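Local coordinates for protein carbohydrate deacetylase Agd3 (Neosartorya fumigata, PDB 6NWZ) that probably removes N-acetyl groups from the exopolysaccharide galactosaminogalactan, a deacetylation required for biofilm formation by this fungus, at residues P64-S69 with Y106-E111; Y93-A96 with Q101-Q104; C610-S615 with R637-T642. One frame throughout, in Å; residues are numbered along the deposited sequence.

Interaction 1: P64-S69 with Y106-E111. With NAG (2-acetamido-2-deoxy-beta-D-glucopyranose), chain D.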
ATOM      1  N   PRO A  64     -17.397 -26.693  -7.841  1.00 54.66           N
ATOM      2  CA  PRO A  64     -16.754 -26.883  -9.149  1.00 56.31           C
ATOM      3  C   PRO A  64     -16.013 -28.213  -9.213  1.00 56.70           C
ATOM      4  O   PRO A  64     -15.931 -28.928  -8.209  1.00 62.04           O
ATOM      5  CB  PRO A  64     -15.795 -25.690  -9.245  1.00 50.97           C
ATOM      6  CG  PRO A  64     -15.494 -25.346  -7.815  1.00 46.10           C
ATOM      7  CD  PRO A  64     -16.777 -25.598  -7.071  1.00 51.53           C
ATOM      8  N   ALA A  65     -15.477 -28.553 -10.386  1.00 55.21           N
ATOM      9  CA  ALA A  65     -14.667 -29.760 -10.533  1.00 53.19           C
ATOM     10  C   ALA A  65     -13.389 -29.621  -9.713  1.00 60.77           C
ATOM     11  O   ALA A  65     -12.508 -28.823 -10.053  1.00 68.27           O
ATOM     12  CB  ALA A  65     -14.342 -30.009 -12.003  1.00 62.00           C
ATOM     13  N   LEU A  66     -13.278 -30.403  -8.635  1.00 52.91           N
ATOM     14  CA  LEU A  66     -12.107 -30.296  -7.767  1.00 50.36           C
ATOM     15  C   LEU A  66     -10.860 -30.879  -8.421  1.00 55.39           C
ATOM     16  O   LEU A  66      -9.746 -30.418  -8.143  1.00 65.88           O
ATOM     17  CB  LEU A  66     -12.370 -30.979  -6.422  1.00 45.56           C
ATOM     18  CG  LEU A  66     -13.397 -30.316  -5.500  1.00 43.78           C
ATOM     19  CD1 LEU A  66     -13.448 -31.003  -4.146  1.00 42.37           C
ATOM     20  CD2 LEU A  66     -13.066 -28.854  -5.329  1.00 44.73           C
ATOM     21  N   ASN A  67     -11.016 -31.873  -9.290  1.00 54.77           N
ATOM     22  CA  ASN A  67      -9.863 -32.464  -9.952  1.00 65.78           C
ATOM     23  C   ASN A  67     -10.314 -33.180 -11.217  1.00 81.79           C
ATOM     24  O   ASN A  67     -11.502 -33.435 -11.426  1.00 70.90           O
ATOM     25  CB  ASN A  67      -9.111 -33.418  -9.021  1.00 73.06           C
ATOM     26  CG  ASN A  67     -10.002 -34.507  -8.443  1.00 87.70           C
ATOM     27  OD1 ASN A  67     -10.557 -34.354  -7.355  1.00 75.59           O
ATOM     28  ND2 ASN A  67     -10.135 -35.614  -9.164  1.00112.51           N
ATOM     29  N   SER A  68      -9.333 -33.500 -12.058  1.00 99.22           N
ATOM     30  CA  SER A  68      -9.559 -34.190 -13.322  1.00 90.14           C
ATOM     31  C   SER A  68      -8.435 -35.194 -13.514  1.00 92.08           C
ATOM     32  O   SER A  68      -7.272 -34.802 -13.639  1.00 95.76           O
ATOM     33  CB  SER A  68      -9.605 -33.204 -14.494  1.00 89.26           C
ATOM     34  OG  SER A  68     -10.477 -32.122 -14.218  1.00 92.11           O
ATOM     35  N   SER A  69      -8.789 -36.479 -13.537  1.00 98.15           N
ATOM     36  CA  SER A  69      -7.830 -37.573 -13.664  1.00102.54           C
ATOM     37  C   SER A  69      -6.759 -37.484 -12.584  1.00 96.88           C
ATOM     38  O   SER A  69      -6.988 -37.885 -11.440  1.00 91.82           O
ATOM     39  CB  SER A  69      -7.188 -37.585 -15.055  1.00105.95           C
ATOM     40  OG  SER A  69      -6.277 -36.511 -15.221  1.00 96.27           O
ATOM     41  N   TYR A 106     -12.902 -32.587   1.886  1.00 48.61           N
ATOM     42  CA  TYR A 106     -11.932 -33.298   2.715  1.00 53.71           C
ATOM     43  C   TYR A 106     -11.218 -34.383   1.919  1.00 53.68           C
ATOM     44  O   TYR A 106     -10.014 -34.605   2.097  1.00 53.85           O
ATOM     45  CB  TYR A 106     -12.618 -33.908   3.940  1.00 35.72           C
ATOM     46  CG  TYR A 106     -13.299 -32.911   4.850  1.00 46.19           C
ATOM     47  CD1 TYR A 106     -12.898 -31.580   4.885  1.00 43.80           C
ATOM     48  CD2 TYR A 106     -14.348 -33.301   5.674  1.00 42.53           C
ATOM     49  CE1 TYR A 106     -13.525 -30.668   5.717  1.00 41.86           C
ATOM     50  CE2 TYR A 106     -14.978 -32.396   6.508  1.00 33.23           C
ATOM     51  CZ  TYR A 106     -14.563 -31.084   6.525  1.00 34.45           C
ATOM     52  OH  TYR A 106     -15.191 -30.184   7.354  1.00 59.76           O
ATOM     53  N   ALA A 107     -11.947 -35.074   1.040  1.00 46.83           N
ATOM     54  CA  ALA A 107     -11.328 -36.106   0.215  1.00 41.92           C
ATOM     55  C   ALA A 107     -10.308 -35.504  -0.739  1.00 46.24           C
ATOM     56  O   ALA A 107      -9.244 -36.090  -0.975  1.00 42.98           O
ATOM     57  CB  ALA A 107     -12.399 -36.872  -0.560  1.00 44.21           C
ATOM     58  N   TYR A 108     -10.615 -34.332  -1.296  1.00 51.44           N
ATOM     59  CA  TYR A 108      -9.660 -33.659  -2.168  1.00 41.35           C
ATOM     60  C   TYR A 108      -8.398 -33.280  -1.405  1.00 48.00           C
ATOM     61  O   TYR A 108      -7.283 -33.452  -1.914  1.00 54.30           O
ATOM     62  CB  TYR A 108     -10.306 -32.428  -2.802  1.00 40.86           C
ATOM     63  CG  TYR A 108      -9.382 -31.648  -3.707  1.00 48.14           C
ATOM     64  CD1 TYR A 108      -8.901 -32.204  -4.888  1.00 49.10           C
ATOM     65  CD2 TYR A 108      -8.994 -30.354  -3.386  1.00 39.07           C
ATOM     66  CE1 TYR A 108      -8.052 -31.493  -5.720  1.00 51.26           C
ATOM     67  CE2 TYR A 108      -8.147 -29.634  -4.211  1.00 39.38           C
ATOM     68  CZ  TYR A 108      -7.679 -30.208  -5.377  1.00 51.40           C
ATOM     69  OH  TYR A 108      -6.838 -29.494  -6.200  1.00 53.35           O
ATOM     70  N   GLN A 109      -8.553 -32.781  -0.173  1.00 41.99           N
ATOM     71  CA  GLN A 109      -7.395 -32.406   0.635  1.00 46.19           C
ATOM     72  C   GLN A 109      -6.452 -33.584   0.840  1.00 56.58           C
ATOM     73  O   GLN A 109      -5.226 -33.419   0.829  1.00 54.55           O
ATOM     74  CB  GLN A 109      -7.844 -31.867   1.992  1.00 34.00           C
ATOM     75  CG  GLN A 109      -8.643 -30.587   1.944  1.00 42.02           C
ATOM     76  CD  GLN A 109      -8.766 -29.947   3.311  1.00 44.45           C
ATOM     77  OE1 GLN A 109      -9.865 -29.782   3.839  1.00 47.09           O
ATOM     78  NE2 GLN A 109      -7.627 -29.581   3.893  1.00 41.36           N
ATOM     79  N   LEU A 110      -7.003 -34.782   1.038  1.00 45.92           N
ATOM     80  CA  LEU A 110      -6.173 -35.944   1.328  1.00 48.49           C
ATOM     81  C   LEU A 110      -5.460 -36.458   0.082  1.00 50.26           C
ATOM     82  O   LEU A 110      -4.245 -36.684   0.105  1.00 56.99           O
ATOM     83  CB  LEU A 110      -7.024 -37.048   1.953  1.00 40.94           C
ATOM     84  CG  LEU A 110      -7.434 -36.777   3.399  1.00 39.12           C
ATOM     85  CD1 LEU A 110      -8.416 -37.823   3.882  1.00 43.37           C
ATOM     86  CD2 LEU A 110      -6.202 -36.745   4.286  1.00 42.40           C
ATOM     87  N   GLU A 111      -6.198 -36.646  -1.016  1.00 47.74           N
ATOM     88  CA  GLU A 111      -5.608 -37.263  -2.202  1.00 52.14           C
ATOM     89  C   GLU A 111      -4.558 -36.369  -2.849  1.00 57.75           C
ATOM     90  O   GLU A 111      -3.600 -36.876  -3.445  1.00 61.71           O
ATOM     91  CB  GLU A 111      -6.700 -37.605  -3.217  1.00 54.98           C
ATOM     92  CG  GLU A 111      -6.671 -39.045  -3.716  1.00 71.32           C
ATOM     93  CD  GLU A 111      -5.405 -39.387  -4.477  1.00 96.91           C
ATOM     94  OE1 GLU A 111      -4.467 -39.939  -3.862  1.00105.10           O
ATOM     95  OE2 GLU A 111      -5.344 -39.100  -5.691  1.00102.58           O
TER
HETATM   96  C1  NAG D 901     -10.938 -36.699  -8.665  1.00 85.38           C
HETATM   97  C2  NAG D 901     -11.626 -37.503  -9.772  1.00 93.90           C
HETATM   98  C3  NAG D 901     -12.350 -38.713  -9.181  1.00 92.08           C
HETATM   99  C4  NAG D 901     -11.400 -39.539  -8.324  1.00101.87           C
HETATM  100  C5  NAG D 901     -10.762 -38.648  -7.264  1.00109.25           C
HETATM  101  C6  NAG D 901      -9.735 -39.365  -6.417  1.00106.94           C
HETATM  102  C7  NAG D 901     -12.614 -36.650 -11.855  1.00 81.64           C
HETATM  103  C8  NAG D 901     -11.660 -37.560 -12.572  1.00 65.13           C
HETATM  104  N2  NAG D 901     -12.552 -36.668 -10.519  1.00 94.15           N
HETATM  105  O3  NAG D 901     -12.867 -39.516 -10.236  1.00 96.63           O
HETATM  106  O4  NAG D 901     -12.099 -40.608  -7.698  1.00108.60           O
HETATM  107  O5  NAG D 901     -10.081 -37.560  -7.903  1.00101.15           O
HETATM  108  O6  NAG D 901      -9.353 -38.578  -5.298  1.00 92.85           O
HETATM  109  O7  NAG D 901     -13.405 -35.932 -12.459  1.00 79.06           O
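Tyr108 reaches out of helix 99-112 to lie against Leu66 and Asn67, and its side chain is worth following outward. CB meets the methyl tip of Leu66, with Leu66 CD1 3.7 Å from Tyr108 CB. CG is set anti to the backbone N (chi1 179°), which carries the ring off the helix toward the 64-69 backbone. There Leu66 CB sits over one face, offset toward the rim, in a CH-pi contact 4.3 Å from the Tyr108 ring centroid and 23° off the ring normal. Further out, Tyr108 CD1 passes 3.7 Å from Asn67 OD1, which approaches obliquely. CE1 lies by the carbonyl oxygen of Leu66, a contact without a hydrogen bond. The hydroxyl at the tip passes beyond the segment: Tyr108 OH is hydrogen-bonded to Tyr74 O, so the phenol is held at its far end as well as across its face.

Asn67 turns its other amide atom to sugar, the covalent bond from Asn67 ND2 to NAG C1 measuring 1.4 Å. Glu111, one turn further along the helix than Tyr108, lies beside the sugar's O6. The Asn67 side chain also touches Tyr112, whose ring meets that of Tyr108. Asn67, Ser68 and Ser69 form an Asn-X-Ser sequon, and this is an N-glycosylation site on the CBM87 region, its asparagine backed by a helix-borne tyrosine.

Interaction 2: Y93-A96 with Q101-Q104; sequences YQSA and QWNQ
A single side-chain hydrogen bond, from the indole N-H of Trp102 to the hydroxyl oxygen of Ser95, ties the start of helix 99-112 to the strand just before it. That strand, 93-95, is the second arm of a small antiparallel hairpin with 84-86, and only a short turn separates it from the helix, so the bond spans the corner between them within the CBM87 region.

The geometry is clean. Trp102 NE1 lies 2.8 Å from Ser95 OG, the N-H···O angle is 162°, and the oxygen stands only 4° out of the indole plane. The hydroxyl therefore meets the ring at its edge, where the N-H points. On the strand side, OG is anti to the backbone N of Ser95 (chi1 170°), which sends the hydroxyl across to the helix; Ser95 CB follows behind it, 3.5 Å from Trp102 NE1.

Two more partners grip the same oxygen. Ser95 OG is hydrogen-bonded to Glu82 O, which it can approach only as a donor, and it receives the backbone N-H of Leu97. One donated and two accepted bonds, counting the indole, fix the rotation of this hydroxyl. The indole packs on Met116 and Gln118 of strand 115-119 and on Leu97, and its N-H is satisfied by Ser95. Next to it Gln101 heads elsewhere, its NE2 hydrogen-bonded to Val61 O, while Gln101 N bonds to Thr98 OG1, just ahead of the helix. Ser95 OG with Leu97 N makes an ST turn, here leading from a beta hairpin into a helix and braced by a tryptophan of that helix.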
ATOM      1  N   TYR A  93     -28.783 -23.230  12.967  1.00 43.14           N
ATOM      2  CA  TYR A  93     -27.641 -22.839  12.151  1.00 38.55           C
ATOM      3  C   TYR A  93     -26.960 -24.064  11.556  1.00 41.08           C
ATOM      4  O   TYR A  93     -26.607 -25.002  12.277  1.00 51.37           O
ATOM      5  CB  TYR A  93     -26.648 -22.032  12.983  1.00 36.94           C
ATOM      6  CG  TYR A  93     -26.886 -20.545  12.917  1.00 49.28           C
ATOM      7  CD1 TYR A  93     -26.366 -19.791  11.875  1.00 53.84           C
ATOM      8  CD2 TYR A  93     -27.637 -19.895  13.888  1.00 46.64           C
ATOM      9  CE1 TYR A  93     -26.583 -18.430  11.801  1.00 61.10           C
ATOM     10  CE2 TYR A  93     -27.861 -18.533  13.824  1.00 56.59           C
ATOM     11  CZ  TYR A  93     -27.330 -17.804  12.777  1.00 64.86           C
ATOM     12  OH  TYR A  93     -27.543 -16.445  12.698  1.00 61.21           O
ATOM     13  N   GLN A  94     -26.787 -24.056  10.234  1.00 42.27           N
ATOM     14  CA  GLN A  94     -26.111 -25.135   9.526  1.00 37.43           C
ATOM     15  C   GLN A  94     -25.348 -24.551   8.349  1.00 39.69           C
ATOM     16  O   GLN A  94     -25.665 -23.468   7.857  1.00 51.79           O
ATOM     17  CB  GLN A  94     -27.087 -26.202   9.015  1.00 39.36           C
ATOM     18  CG  GLN A  94     -27.855 -26.958  10.084  1.00 59.71           C
ATOM     19  CD  GLN A  94     -26.975 -27.853  10.926  1.00 69.12           C
ATOM     20  OE1 GLN A  94     -25.823 -28.121  10.581  1.00 78.75           O
ATOM     21  NE2 GLN A  94     -27.516 -28.322  12.044  1.00 67.32           N
ATOM     22  N   SER A  95     -24.344 -25.294   7.892  1.00 41.57           N
ATOM     23  CA  SER A  95     -23.623 -24.907   6.689  1.00 35.35           C
ATOM     24  C   SER A  95     -24.510 -25.072   5.461  1.00 43.91           C
ATOM     25  O   SER A  95     -25.250 -26.050   5.336  1.00 43.45           O
ATOM     26  CB  SER A  95     -22.361 -25.751   6.534  1.00 36.95           C
ATOM     27  OG  SER A  95     -21.766 -25.546   5.264  1.00 40.31           O
ATOM     28  N   ALA A  96     -24.431 -24.104   4.544  1.00 37.44           N
ATOM     29  CA  ALA A  96     -25.192 -24.210   3.305  1.00 43.68           C
ATOM     30  C   ALA A  96     -24.625 -25.271   2.366  1.00 55.68           C
ATOM     31  O   ALA A  96     -25.311 -25.668   1.415  1.00 55.56           O
ATOM     32  CB  ALA A  96     -25.250 -22.857   2.599  1.00 48.88           C
ATOM     33  N   GLN A 101     -20.917 -32.656   0.342  1.00 61.45           N
ATOM     34  CA  GLN A 101     -20.037 -31.669  -0.277  1.00 46.43           C
ATOM     35  C   GLN A 101     -18.808 -31.408   0.585  1.00 48.55           C
ATOM     36  O   GLN A 101     -17.692 -31.290   0.064  1.00 52.27           O
ATOM     37  CB  GLN A 101     -20.800 -30.373  -0.538  1.00 42.03           C
ATOM     38  CG  GLN A 101     -21.946 -30.530  -1.525  1.00 45.07           C
ATOM     39  CD  GLN A 101     -22.552 -29.204  -1.936  1.00 47.68           C
ATOM     40  OE1 GLN A 101     -23.071 -28.459  -1.103  1.00 52.87           O
ATOM     41  NE2 GLN A 101     -22.484 -28.899  -3.226  1.00 51.43           N
ATOM     42  N   TRP A 102     -18.988 -31.317   1.905  1.00 45.04           N
ATOM     43  CA  TRP A 102     -17.839 -31.134   2.785  1.00 41.47           C
ATOM     44  C   TRP A 102     -16.906 -32.335   2.740  1.00 48.41           C
ATOM     45  O   TRP A 102     -15.689 -32.180   2.888  1.00 49.13           O
ATOM     46  CB  TRP A 102     -18.302 -30.871   4.216  1.00 36.36           C
ATOM     47  CG  TRP A 102     -18.683 -29.450   4.467  1.00 42.68           C
ATOM     48  CD1 TRP A 102     -19.943 -28.935   4.508  1.00 43.35           C
ATOM     49  CD2 TRP A 102     -17.791 -28.353   4.709  1.00 45.81           C
ATOM     50  NE1 TRP A 102     -19.895 -27.584   4.763  1.00 50.27           N
ATOM     51  CE2 TRP A 102     -18.585 -27.203   4.890  1.00 38.85           C
ATOM     52  CE3 TRP A 102     -16.400 -28.233   4.792  1.00 47.55           C
ATOM     53  CZ2 TRP A 102     -18.035 -25.950   5.150  1.00 31.27           C
ATOM     54  CZ3 TRP A 102     -15.855 -26.988   5.050  1.00 44.12           C
ATOM     55  CH2 TRP A 102     -16.672 -25.862   5.227  1.00 39.23           C
ATOM     56  N   ASN A 103     -17.454 -33.537   2.532  1.00 52.44           N
ATOM     57  CA  ASN A 103     -16.610 -34.722   2.434  1.00 52.04           C
ATOM     58  C   ASN A 103     -15.834 -34.756   1.121  1.00 54.80           C
ATOM     59  O   ASN A 103     -14.698 -35.242   1.090  1.00 54.76           O
ATOM     60  CB  ASN A 103     -17.454 -35.987   2.596  1.00 41.87           C
ATOM     61  CG  ASN A 103     -17.919 -36.197   4.026  1.00 42.96           C
ATOM     62  OD1 ASN A 103     -17.265 -35.763   4.973  1.00 54.09           O
ATOM     63  ND2 ASN A 103     -19.055 -36.869   4.189  1.00 42.61           N
ATOM     64  N   GLN A 104     -16.423 -34.252   0.033  1.00 45.95           N
ATOM     65  CA  GLN A 104     -15.663 -34.106  -1.205  1.00 45.47           C
ATOM     66  C   GLN A 104     -14.466 -33.186  -1.003  1.00 51.77           C
ATOM     67  O   GLN A 104     -13.369 -33.463  -1.500  1.00 55.86           O
ATOM     68  CB  GLN A 104     -16.559 -33.567  -2.320  1.00 51.95           C
ATOM     69  CG  GLN A 104     -17.755 -34.437  -2.656  1.00 58.40           C
ATOM     70  CD  GLN A 104     -18.628 -33.814  -3.728  1.00 62.73           C
ATOM     71  OE1 GLN A 104     -18.139 -33.424  -4.787  1.00 59.70           O
ATOM     72  NE2 GLN A 104     -19.923 -33.703  -3.451  1.00 61.67           N
TER

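Interaction 3: C610-S615 with R637-T642; sequences CGYGLS and RPIPVT
The Tyr612 ring is the flat group that carries this contact, and Ile639 comes up to it obliquely at the end nearest the backbone. Both branches of the isoleucine approach from the same side of the ring plane. Ile639 CG2 lies toward the CD1 side of the ring, 3.5 Å from Tyr612 CD1 and equally close to Tyr612 CG, whereas the other branch lies toward CB and CD2, Ile639 CD1 being 3.6 Å from Tyr612 CB. The tyrosine's chi1 of 64° places CG between the backbone N and the carbonyl carbon, and from there the ring runs on past the isoleucine to a polar anchor: Tyr612 OH is hydrogen-bonded to Gly48 O.

Two residues further along each segment a looser pair follows, Leu614 CD1 to Val641 CG1 at 4.4 Å. Val628 of strand 622-629 touches both side chains.

No hydrogen bond joins the two segments. Leu614 pairs its backbone with Ser25 and Ile639 with Val667, so each strand belongs to a different sheet. Near the start of the segments the covalent tie is the disulfide from Cys610 to Cys635, and the end of the Arg637 side chain leads away, to a salt bridge with Glu599. The meeting surface is accordingly apolar: branched aliphatic groups and the phenol ring of Tyr612 meet by van der Waals contact, with the tyrosine hydroxyl satisfied beyond the interface.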
ATOM      1  N   CYS A 610      -3.010 -10.903 -18.407  1.00 56.88           N
ATOM      2  CA  CYS A 610      -2.508 -12.069 -19.121  1.00 50.46           C
ATOM      3  C   CYS A 610      -3.106 -13.378 -18.629  1.00 58.88           C
ATOM      4  O   CYS A 610      -2.973 -14.398 -19.314  1.00 59.28           O
ATOM      5  CB  CYS A 610      -0.981 -12.147 -19.006  1.00 49.86           C
ATOM      6  SG  CYS A 610      -0.069 -10.805 -19.810  1.00 72.87           S
ATOM      7  N   GLY A 611      -3.753 -13.381 -17.466  1.00 61.39           N
ATOM      8  CA  GLY A 611      -4.252 -14.619 -16.902  1.00 55.78           C
ATOM      9  C   GLY A 611      -3.143 -15.603 -16.587  1.00 52.66           C
ATOM     10  O   GLY A 611      -3.171 -16.748 -17.050  1.00 49.62           O
ATOM     11  N   TYR A 612      -2.157 -15.173 -15.807  1.00 58.41           N
ATOM     12  CA  TYR A 612      -1.055 -16.052 -15.450  1.00 48.54           C
ATOM     13  C   TYR A 612      -1.486 -17.034 -14.369  1.00 53.19           C
ATOM     14  O   TYR A 612      -2.383 -16.758 -13.567  1.00 65.16           O
ATOM     15  CB  TYR A 612       0.159 -15.248 -14.978  1.00 44.47           C
ATOM     16  CG  TYR A 612      -0.062 -14.448 -13.714  1.00 41.98           C
ATOM     17  CD1 TYR A 612       0.107 -15.023 -12.460  1.00 40.40           C
ATOM     18  CD2 TYR A 612      -0.424 -13.112 -13.775  1.00 45.85           C
ATOM     19  CE1 TYR A 612      -0.092 -14.295 -11.309  1.00 43.12           C
ATOM     20  CE2 TYR A 612      -0.623 -12.373 -12.627  1.00 51.43           C
ATOM     21  CZ  TYR A 612      -0.456 -12.969 -11.398  1.00 42.63           C
ATOM     22  OH  TYR A 612      -0.656 -12.232 -10.255  1.00 46.30           O
ATOM     23  N   GLY A 613      -0.831 -18.188 -14.353  1.00 54.00           N
ATOM     24  CA  GLY A 613      -1.123 -19.201 -13.359  1.00 52.24           C
ATOM     25  C   GLY A 613       0.102 -20.040 -13.069  1.00 60.13           C
ATOM     26  O   GLY A 613       1.058 -20.082 -13.851  1.00 60.41           O
ATOM     27  N   LEU A 614       0.060 -20.711 -11.923  1.00 53.39           N
ATOM     28  CA  LEU A 614       1.121 -21.609 -11.501  1.00 45.18           C
ATOM     29  C   LEU A 614       0.545 -23.000 -11.283  1.00 50.29           C
ATOM     30  O   LEU A 614      -0.641 -23.162 -10.981  1.00 64.79           O
ATOM     31  CB  LEU A 614       1.795 -21.112 -10.214  1.00 44.19           C
ATOM     32  CG  LEU A 614       3.062 -21.829  -9.735  1.00 46.41           C
ATOM     33  CD1 LEU A 614       4.209 -21.624 -10.711  1.00 53.24           C
ATOM     34  CD2 LEU A 614       3.453 -21.352  -8.346  1.00 48.27           C
ATOM     35  N   SER A 615       1.394 -24.005 -11.461  1.00 49.83           N
ATOM     36  CA  SER A 615       1.062 -25.375 -11.111  1.00 53.70           C
ATOM     37  C   SER A 615       2.319 -26.042 -10.581  1.00 57.32           C
ATOM     38  O   SER A 615       3.433 -25.688 -10.973  1.00 60.65           O
ATOM     39  CB  SER A 615       0.508 -26.156 -12.308  1.00 51.71           C
ATOM     40  OG  SER A 615       1.455 -26.201 -13.359  1.00 55.20           O
ATOM     41  N   ARG A 637       4.467  -8.495 -19.628  1.00 55.63           N
ATOM     42  CA  ARG A 637       5.224  -8.306 -18.404  1.00 49.59           C
ATOM     43  C   ARG A 637       5.679  -9.641 -17.829  1.00 54.70           C
ATOM     44  O   ARG A 637       5.069 -10.684 -18.091  1.00 56.36           O
ATOM     45  CB  ARG A 637       4.371  -7.569 -17.363  1.00 47.18           C
ATOM     46  CG  ARG A 637       3.884  -6.208 -17.811  1.00 44.21           C
ATOM     47  CD  ARG A 637       5.002  -5.193 -17.758  1.00 50.05           C
ATOM     48  NE  ARG A 637       4.531  -3.851 -18.077  1.00 48.97           N
ATOM     49  CZ  ARG A 637       5.278  -2.759 -17.966  1.00 48.06           C
ATOM     50  NH1 ARG A 637       6.529  -2.856 -17.540  1.00 47.90           N
ATOM     51  NH2 ARG A 637       4.775  -1.573 -18.279  1.00 46.57           N
ATOM     52  N   PRO A 638       6.750  -9.649 -17.040  1.00 53.79           N
ATOM     53  CA  PRO A 638       7.150 -10.887 -16.367  1.00 58.66           C
ATOM     54  C   PRO A 638       6.187 -11.241 -15.246  1.00 60.90           C
ATOM     55  O   PRO A 638       5.569 -10.373 -14.624  1.00 53.36           O
ATOM     56  CB  PRO A 638       8.546 -10.564 -15.825  1.00 46.48           C
ATOM     57  CG  PRO A 638       8.539  -9.093 -15.653  1.00 42.41           C
ATOM     58  CD  PRO A 638       7.698  -8.553 -16.776  1.00 52.26           C
ATOM     59  N   ILE A 639       6.066 -12.540 -15.001  1.00 62.15           N
ATOM     60  CA  ILE A 639       5.171 -13.084 -13.983  1.00 46.46           C
ATOM     61  C   ILE A 639       5.992 -13.348 -12.726  1.00 52.19           C
ATOM     62  O   ILE A 639       6.972 -14.107 -12.792  1.00 65.97           O
ATOM     63  CB  ILE A 639       4.487 -14.373 -14.465  1.00 48.22           C
ATOM     64  CG1 ILE A 639       3.834 -14.166 -15.833  1.00 45.11           C
ATOM     65  CG2 ILE A 639       3.453 -14.829 -13.456  1.00 43.15           C
ATOM     66  CD1 ILE A 639       2.855 -13.022 -15.871  1.00 53.75           C
ATOM     67  N   PRO A 640       5.640 -12.766 -11.582  1.00 47.20           N
ATOM     68  CA  PRO A 640       6.390 -13.040 -10.352  1.00 53.20           C
ATOM     69  C   PRO A 640       6.062 -14.414  -9.789  1.00 53.82           C
ATOM     70  O   PRO A 640       4.916 -14.870  -9.831  1.00 49.04           O
ATOM     71  CB  PRO A 640       5.923 -11.930  -9.403  1.00 46.11           C
ATOM     72  CG  PRO A 640       4.538 -11.623  -9.867  1.00 34.74           C
ATOM     73  CD  PRO A 640       4.546 -11.802 -11.364  1.00 44.10           C
ATOM     74  N   VAL A 641       7.089 -15.081  -9.265  1.00 48.22           N
ATOM     75  CA  VAL A 641       6.948 -16.381  -8.617  1.00 49.94           C
ATOM     76  C   VAL A 641       7.747 -16.354  -7.324  1.00 52.12           C
ATOM     77  O   VAL A 641       8.946 -16.056  -7.339  1.00 51.36           O
ATOM     78  CB  VAL A 641       7.416 -17.537  -9.522  1.00 42.66           C
ATOM     79  CG1 VAL A 641       7.148 -18.884  -8.857  1.00 41.31           C
ATOM     80  CG2 VAL A 641       6.724 -17.471 -10.866  1.00 43.87           C
ATOM     81  N   THR A 642       7.086 -16.661  -6.214  1.00 52.12           N
ATOM     82  CA  THR A 642       7.698 -16.623  -4.893  1.00 44.67           C
ATOM     83  C   THR A 642       8.089 -18.033  -4.466  1.00 42.34           C
ATOM     84  O   THR A 642       7.255 -18.946  -4.481  1.00 40.13           O
ATOM     85  CB  THR A 642       6.737 -15.998  -3.879  1.00 39.10           C
ATOM     86  OG1 THR A 642       6.477 -14.639  -4.256  1.00 37.17           O
ATOM     87  CG2 THR A 642       7.320 -16.036  -2.473  1.00 30.97           C
TER

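In the fold
Interactions 1 and 2 share helix 99-112 and touch, Leu66 CD1 lying 3.6 Å from Gln104 O; their centres are about 16 Å apart, and interaction 2 is nested in the loop that interaction 1 closes. Interaction 3 comes later in the chain, its centre about 23 Å from that of interaction 1 and 33 Å from that of interaction 2. Strand 22-31 relates interactions 1 and 3, pairing with 613-618 and with 71-72, the partner of 67-68. The Tyr108 side chain is about 12 Å from that of Glu210 and 11 Å from that of Leu684, which bind a zinc ion. The zinc ligands Asp256, His388 and His392 take no part in these contacts.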